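Local atomic coordinates of spindle pole body-associated protein VIK1 (Candida glabrata, PDB entry 4GKP), a protein that is a noncatalytic partner of the kinesin Kar3 and probably binds microtubules through the kinesin motor-like domain that makes up most of this fragment. Residues E81-F86 with I201-I206; I114-V119 with S186-F191. All coordinates share one frame; numbering follows the deposited sequence.

Both contacts are strand pairs in the mixed sheet of the kinesin motor-like fold, and both are largely buried. Their centres lie about 9 Å apart. Contact 1 is a parallel pairing about 8 Å from the centre of the chain; contact 2 is antiparallel and further out, at about 13 Å. Strands 201-208 and 183-192 are neighbours, so the two contacts share one sheet, with a probable hydrogen bond from Phe-188 N to Phe-203 O at their seam. In contact 1 aromatic and aliphatic groups lie on both faces, with Asn-84 among them on one. Contact 2 has a largely apolar face, with Ile-114, Leu-116 and Phe-188, and a polar one, with Thr-115, Gln-117, Lys-187, Gln-189 and a water.

Contact 1: residues E81-F86 with I201-I206; sequences ENFNLF and IDFYFI
Phe-83 and Phe-203 meet obliquely, their ring planes 37° apart. Phe-203 CD1 lies over one face of the Phe-83 ring, displaced toward the rim, and Phe-203 CB makes a CH-pi contact with that ring. Phe-83 CG sits between its backbone N and carbonyl carbon (chi1 68°), which swings the Phe-83 ring across to Phe-203. Leu-85 and Phe-205 follow on this face, side by side, with Leu-85 CD2 3.8 Å from Phe-205 CE1. Helix 68-78 packs against Phe-83 and Leu-85. On the other face, against helix 230-241, Ile-206 runs alongside Phe-86. Its CD1 stands over the Phe-86 ring, 4.0 Å from the centroid, while CG2 touches Phe-86 CE2.

The strands are a parallel pair in the central mixed sheet of the kinesin motor-like fold. Their four backbone bonds run from Phe-83 N to Asp-202 O at one end to Ile-206 N to Leu-85 O at the other. Before strand 83-86, Asp-202 N donates to Asn-82 OD1 at 3.0 Å, nearly straight (165°) but from above the amide's carbonyl plane. A side-chain carbonyl thus extends the ladder by one rung. Packing is apolar on the Phe-83 face and mixed on the other, where Asn-84 ND2 bonds Thr-242.

Contact 2: residues I114-V119 with S186-F191; sequences ITLQYV and SKFQFF
Thr-115 OG1 lies between its own backbone N and carbonyl carbon (chi1 68°), which brings it across to Gln-189. The Gln-189 chain starts beside its backbone N and then runs extended (chi2 175°). Its OE1 comes to 3.2 Å from Thr-115 OG1. The two side chains cross obliquely. Gln-189 N bonds to Thr-115 O and makes a weaker, longer bond to Thr-115 OG1. Gln-189 N lies above the plane of the Thr-115 carbonyl. Thr-115 N returns a bond to Gln-189 O.

One water lies on this polar face. It donates to Lys-187 O at 2.7 Å, bonds Thr-115 OG1 at 2.8 Å and reaches Gln-117 OE1 weakly. Lys-187 O also accepts the N-H of Gln-117, so this carbonyl has two donors. Lys-187 N gives the straighter bond back to Gln-117 O, at 168°. The polar ends of Gln-117 and Lys-187 have partners beyond the two strands: Gln-117 NE2 bonds Leu-154 O and Ser-156 O, and Lys-187 NZ bonds Ile-152 O.

The strands are antiparallel neighbours in the central sheet of the kinesin motor-like fold. Their hydrogen-bonded pairs are Thr-115 with Gln-189 and Gln-117 with Lys-187. The non-hydrogen-bonded pairs put their side chains on the opposite face, where helix 96-107 covers Ser-186 and Phe-188.

There Leu-116 CD1 stands over the centre of the Phe-188 ring, 3.8 Å from the centroid. Ile-114 CG2 sits the same way over the Phe-190 ring and also reaches the edge of Phe-188. Ile-114 CD1 touches Phe-190 CE2 at 3.6 Å. Phe-104 meets the rings of Phe-188 and Phe-190 edge-to-face.

Contact 1: residues E81-F86 with I201-I206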
loop_
_atom_site.group_PDB
_atom_site.type_symbol
_atom_site.label_atom_id
_atom_site.label_comp_id
_atom_site.label_asym_id
_atom_site.label_seq_id
_atom_site.Cartn_x
_atom_site.Cartn_y
_atom_site.Cartn_z
ATOM N N GLU A 81 -4.109 -5.022 15.404
ATOM C CA GLU A 81 -4.745 -5.734 14.315
ATOM C C GLU A 81 -3.775 -5.750 13.147
ATOM O O GLU A 81 -3.174 -4.721 12.827
ATOM C CB GLU A 81 -6.025 -5.026 13.864
ATOM C CG GLU A 81 -7.106 -4.899 14.918
ATOM C CD GLU A 81 -8.338 -4.171 14.389
ATOM O OE1 GLU A 81 -8.199 -3.021 13.908
ATOM O OE2 GLU A 81 -9.454 -4.743 14.467
ATOM N N ASN A 82 -3.636 -6.910 12.514
ATOM C CA ASN A 82 -2.800 -7.045 11.339
ATOM C C ASN A 82 -3.402 -6.228 10.205
ATOM O O ASN A 82 -4.636 -6.181 10.031
ATOM C CB ASN A 82 -2.673 -8.521 10.939
ATOM C CG ASN A 82 -1.934 -9.342 11.977
ATOM O OD1 ASN A 82 -1.114 -8.828 12.740
ATOM N ND2 ASN A 82 -2.213 -10.613 12.012
ATOM N N PHE A 83 -2.551 -5.573 9.426
ATOM C CA PHE A 83 -3.087 -4.645 8.432
ATOM C C PHE A 83 -2.189 -4.452 7.241
ATOM O O PHE A 83 -1.058 -4.953 7.201
ATOM C CB PHE A 83 -3.507 -3.284 9.060
ATOM C CG PHE A 83 -2.364 -2.449 9.557
ATOM C CD1 PHE A 83 -1.538 -2.897 10.586
ATOM C CD2 PHE A 83 -2.133 -1.187 9.022
ATOM C CE1 PHE A 83 -0.490 -2.112 11.050
ATOM C CE2 PHE A 83 -1.090 -0.393 9.483
ATOM C CZ PHE A 83 -0.265 -0.854 10.502
ATOM N N ASN A 84 -2.725 -3.735 6.261
ATOM C CA ASN A 84 -2.018 -3.521 5.012
ATOM C C ASN A 84 -2.295 -2.146 4.398
ATOM O O ASN A 84 -3.251 -1.460 4.784
ATOM C CB ASN A 84 -2.356 -4.640 4.027
ATOM C CG ASN A 84 -3.764 -4.533 3.476
ATOM O OD1 ASN A 84 -4.104 -3.553 2.818
ATOM N ND2 ASN A 84 -4.589 -5.543 3.733
ATOM N N LEU A 85 -1.444 -1.764 3.450
ATOM C CA LEU A 85 -1.710 -0.634 2.578
ATOM C C LEU A 85 -1.304 -1.078 1.189
ATOM O O LEU A 85 -0.204 -1.598 1.018
ATOM C CB LEU A 85 -0.911 0.619 2.989
ATOM C CG LEU A 85 -0.970 1.834 2.048
ATOM C CD1 LEU A 85 -2.370 2.446 1.954
ATOM C CD2 LEU A 85 0.056 2.901 2.436
ATOM N N PHE A 86 -2.195 -0.886 0.211
ATOM C CA PHE A 86 -1.859 -1.127 -1.194
ATOM C C PHE A 86 -1.606 0.176 -1.911
ATOM O O PHE A 86 -2.397 1.102 -1.792
ATOM C CB PHE A 86 -3.007 -1.793 -1.920
ATOM C CG PHE A 86 -3.142 -3.252 -1.649
ATOM C CD1 PHE A 86 -3.753 -3.699 -0.478
ATOM C CD2 PHE A 86 -2.699 -4.184 -2.594
ATOM C CE1 PHE A 86 -3.896 -5.053 -0.239
ATOM C CE2 PHE A 86 -2.834 -5.541 -2.361
ATOM C CZ PHE A 86 -3.439 -5.975 -1.180
ATOM N N ILE A 201 2.667 -7.470 15.394
ATOM C CA ILE A 201 1.582 -7.011 14.542
ATOM C C ILE A 201 2.148 -6.895 13.131
ATOM O O ILE A 201 3.141 -6.189 12.913
ATOM C CB ILE A 201 1.054 -5.630 14.980
ATOM C CG1 ILE A 201 0.824 -5.602 16.509
ATOM C CG2 ILE A 201 -0.196 -5.281 14.179
ATOM C CD1 ILE A 201 0.683 -4.224 17.096
ATOM N N ASP A 202 1.533 -7.595 12.179
ATOM C CA ASP A 202 2.018 -7.560 10.798
ATOM C C ASP A 202 1.407 -6.411 9.983
ATOM O O ASP A 202 0.179 -6.199 9.974
ATOM C CB ASP A 202 1.738 -8.895 10.100
ATOM C CG ASP A 202 2.284 -10.072 10.869
ATOM O OD1 ASP A 202 3.407 -9.987 11.359
ATOM O OD2 ASP A 202 1.587 -11.093 10.996
ATOM N N PHE A 203 2.271 -5.686 9.293
ATOM C CA PHE A 203 1.825 -4.675 8.361
ATOM C C PHE A 203 2.390 -5.032 7.001
ATOM O O PHE A 203 3.595 -5.262 6.883
ATOM C CB PHE A 203 2.276 -3.270 8.794
ATOM C CG PHE A 203 2.094 -2.200 7.725
ATOM C CD1 PHE A 203 0.820 -1.829 7.285
ATOM C CD2 PHE A 203 3.196 -1.536 7.185
ATOM C CE1 PHE A 203 0.650 -0.842 6.319
ATOM C CE2 PHE A 203 3.030 -0.546 6.209
ATOM C CZ PHE A 203 1.752 -0.202 5.774
ATOM N N TYR A 204 1.521 -5.092 5.989
ATOM C CA TYR A 204 1.944 -5.374 4.603
ATOM C C TYR A 204 1.782 -4.144 3.733
ATOM O O TYR A 204 0.695 -3.542 3.679
ATOM C CB TYR A 204 1.141 -6.529 3.983
ATOM C CG TYR A 204 1.203 -7.786 4.789
ATOM C CD1 TYR A 204 2.243 -8.694 4.609
ATOM C CD2 TYR A 204 0.241 -8.058 5.769
ATOM C CE1 TYR A 204 2.315 -9.857 5.368
ATOM C CE2 TYR A 204 0.305 -9.213 6.534
ATOM C CZ TYR A 204 1.343 -10.108 6.321
ATOM O OH TYR A 204 1.416 -11.247 7.066
ATOM N N PHE A 205 2.870 -3.775 3.073
ATOM C CA PHE A 205 2.841 -2.708 2.092
ATOM C C PHE A 205 3.030 -3.294 0.704
ATOM O O PHE A 205 4.088 -3.826 0.371
ATOM C CB PHE A 205 3.913 -1.650 2.362
ATOM C CG PHE A 205 3.913 -0.531 1.364
ATOM C CD1 PHE A 205 2.778 0.276 1.193
ATOM C CD2 PHE A 205 5.037 -0.278 0.578
ATOM C CE1 PHE A 205 2.767 1.309 0.257
ATOM C CE2 PHE A 205 5.038 0.768 -0.341
ATOM C CZ PHE A 205 3.907 1.563 -0.498
ATOM N N ILE A 206 1.991 -3.176 -0.106
ATOM C CA ILE A 206 1.948 -3.872 -1.368
ATOM C C ILE A 206 1.928 -2.887 -2.502
ATOM O O ILE A 206 1.059 -2.008 -2.568
ATOM C CB ILE A 206 0.765 -4.853 -1.403
ATOM C CG1 ILE A 206 1.029 -5.980 -0.389
ATOM C CG2 ILE A 206 0.601 -5.430 -2.803
ATOM C CD1 ILE A 206 -0.191 -6.395 0.399
#

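Contact 2: residues I114-V119 with S186-F191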
loop_
_atom_site.group_PDB
_atom_site.type_symbol
_atom_site.label_atom_id
_atom_site.label_comp_id
_atom_site.label_asym_id
_atom_site.label_seq_id
_atom_site.Cartn_x
_atom_site.Cartn_y
_atom_site.Cartn_z
ATOM N N ILE A 114 10.928 -2.982 15.065
ATOM C CA ILE A 114 10.252 -3.155 13.780
ATOM C C ILE A 114 11.201 -3.818 12.806
ATOM O O ILE A 114 12.315 -3.340 12.614
ATOM C CB ILE A 114 9.797 -1.808 13.150
ATOM C CG1 ILE A 114 9.041 -0.941 14.161
ATOM C CG2 ILE A 114 8.947 -2.075 11.888
ATOM C CD1 ILE A 114 8.865 0.512 13.753
ATOM N N THR A 115 10.756 -4.917 12.206
ATOM C CA THR A 115 11.538 -5.624 11.200
ATOM C C THR A 115 10.954 -5.390 9.811
ATOM O O THR A 115 9.774 -5.056 9.666
ATOM C CB THR A 115 11.559 -7.157 11.427
ATOM O OG1 THR A 115 10.254 -7.701 11.202
ATOM C CG2 THR A 115 11.984 -7.497 12.821
ATOM N N LEU A 116 11.784 -5.571 8.790
ATOM C CA LEU A 116 11.312 -5.497 7.424
ATOM C C LEU A 116 11.814 -6.693 6.616
ATOM O O LEU A 116 12.938 -7.136 6.779
ATOM C CB LEU A 116 11.745 -4.177 6.785
ATOM C CG LEU A 116 11.540 -3.976 5.275
ATOM C CD1 LEU A 116 10.052 -3.986 4.932
ATOM C CD2 LEU A 116 12.220 -2.697 4.775
ATOM N N GLN A 117 10.940 -7.238 5.787
ATOM C CA GLN A 117 11.332 -8.130 4.707
ATOM C C GLN A 117 10.657 -7.620 3.450
ATOM O O GLN A 117 9.501 -7.213 3.486
ATOM C CB GLN A 117 10.871 -9.542 4.987
ATOM C CG GLN A 117 11.620 -10.219 6.115
ATOM C CD GLN A 117 10.951 -11.516 6.515
ATOM O OE1 GLN A 117 9.791 -11.520 6.964
ATOM N NE2 GLN A 117 11.650 -12.632 6.304
ATOM N N TYR A 118 11.368 -7.665 2.336
ATOM C CA TYR A 118 10.910 -7.012 1.120
ATOM C C TYR A 118 11.148 -7.899 -0.099
ATOM O O TYR A 118 12.289 -8.156 -0.473
ATOM C CB TYR A 118 11.670 -5.686 0.967
ATOM C CG TYR A 118 11.197 -4.754 -0.132
ATOM C CD1 TYR A 118 9.903 -4.830 -0.651
ATOM C CD2 TYR A 118 12.034 -3.755 -0.606
ATOM C CE1 TYR A 118 9.472 -3.959 -1.623
ATOM C CE2 TYR A 118 11.619 -2.880 -1.586
ATOM C CZ TYR A 118 10.340 -2.987 -2.089
ATOM O OH TYR A 118 9.941 -2.101 -3.057
ATOM N N VAL A 119 10.079 -8.345 -0.740
ATOM C CA VAL A 119 10.244 -9.166 -1.929
ATOM C C VAL A 119 9.435 -8.692 -3.143
ATOM O O VAL A 119 8.350 -8.135 -3.001
ATOM C CB VAL A 119 9.879 -10.642 -1.648
ATOM C CG1 VAL A 119 10.855 -11.279 -0.658
ATOM C CG2 VAL A 119 8.439 -10.774 -1.165
ATOM N N SER A 186 6.191 -5.875 0.960
ATOM C CA SER A 186 6.976 -5.582 2.157
ATOM C C SER A 186 6.207 -6.098 3.361
ATOM O O SER A 186 5.002 -5.861 3.482
ATOM C CB SER A 186 7.164 -4.073 2.333
ATOM O OG SER A 186 8.088 -3.546 1.408
ATOM N N LYS A 187 6.888 -6.808 4.248
ATOM C CA LYS A 187 6.261 -7.231 5.490
ATOM C C LYS A 187 7.001 -6.621 6.669
ATOM O O LYS A 187 8.200 -6.859 6.841
ATOM C CB LYS A 187 6.245 -8.746 5.626
ATOM C CG LYS A 187 5.616 -9.192 6.938
ATOM C CD LYS A 187 5.814 -10.670 7.195
ATOM C CE LYS A 187 5.266 -11.047 8.563
ATOM N NZ LYS A 187 5.250 -12.529 8.715
ATOM N N PHE A 188 6.288 -5.821 7.455
ATOM C CA PHE A 188 6.872 -5.233 8.642
ATOM C C PHE A 188 6.290 -5.981 9.837
ATOM O O PHE A 188 5.091 -6.219 9.902
ATOM C CB PHE A 188 6.509 -3.741 8.791
ATOM C CG PHE A 188 6.996 -2.840 7.679
ATOM C CD1 PHE A 188 6.333 -2.797 6.441
ATOM C CD2 PHE A 188 8.049 -1.960 7.894
ATOM C CE1 PHE A 188 6.752 -1.925 5.429
ATOM C CE2 PHE A 188 8.480 -1.085 6.881
ATOM C CZ PHE A 188 7.823 -1.055 5.657
ATOM N N GLN A 189 7.130 -6.332 10.792
ATOM C CA GLN A 189 6.630 -6.831 12.058
ATOM C C GLN A 189 6.874 -5.778 13.125
ATOM O O GLN A 189 7.999 -5.270 13.264
ATOM C CB GLN A 189 7.345 -8.127 12.455
ATOM C CG GLN A 189 6.969 -9.354 11.634
ATOM C CD GLN A 189 7.808 -10.557 12.019
ATOM O OE1 GLN A 189 9.060 -10.519 11.986
ATOM N NE2 GLN A 189 7.147 -11.613 12.418
ATOM N N PHE A 190 5.826 -5.463 13.876
ATOM C CA PHE A 190 5.908 -4.535 15.016
ATOM C C PHE A 190 5.854 -5.338 16.302
ATOM O O PHE A 190 4.850 -6.026 16.556
ATOM C CB PHE A 190 4.731 -3.559 14.995
ATOM C CG PHE A 190 4.882 -2.432 13.998
ATOM C CD1 PHE A 190 4.655 -2.642 12.639
ATOM C CD2 PHE A 190 5.223 -1.140 14.427
ATOM C CE1 PHE A 190 4.777 -1.591 11.735
ATOM C CE2 PHE A 190 5.353 -0.101 13.524
ATOM C CZ PHE A 190 5.152 -0.329 12.184
ATOM N N PHE A 191 6.947 -5.306 17.066
ATOM C CA PHE A 191 7.002 -5.957 18.383
ATOM C C PHE A 191 6.868 -4.838 19.419
ATOM O O PHE A 191 7.764 -4.003 19.557
ATOM C CB PHE A 191 8.306 -6.769 18.569
ATOM C CG PHE A 191 8.467 -7.933 17.598
ATOM C CD1 PHE A 191 9.038 -7.741 16.327
ATOM C CD2 PHE A 191 8.091 -9.225 17.962
ATOM C CE1 PHE A 191 9.202 -8.816 15.448
ATOM C CE2 PHE A 191 8.234 -10.293 17.090
ATOM C CZ PHE A 191 8.797 -10.093 15.831
HETATM O O HOH W 1 9.338 -8.507 8.678
#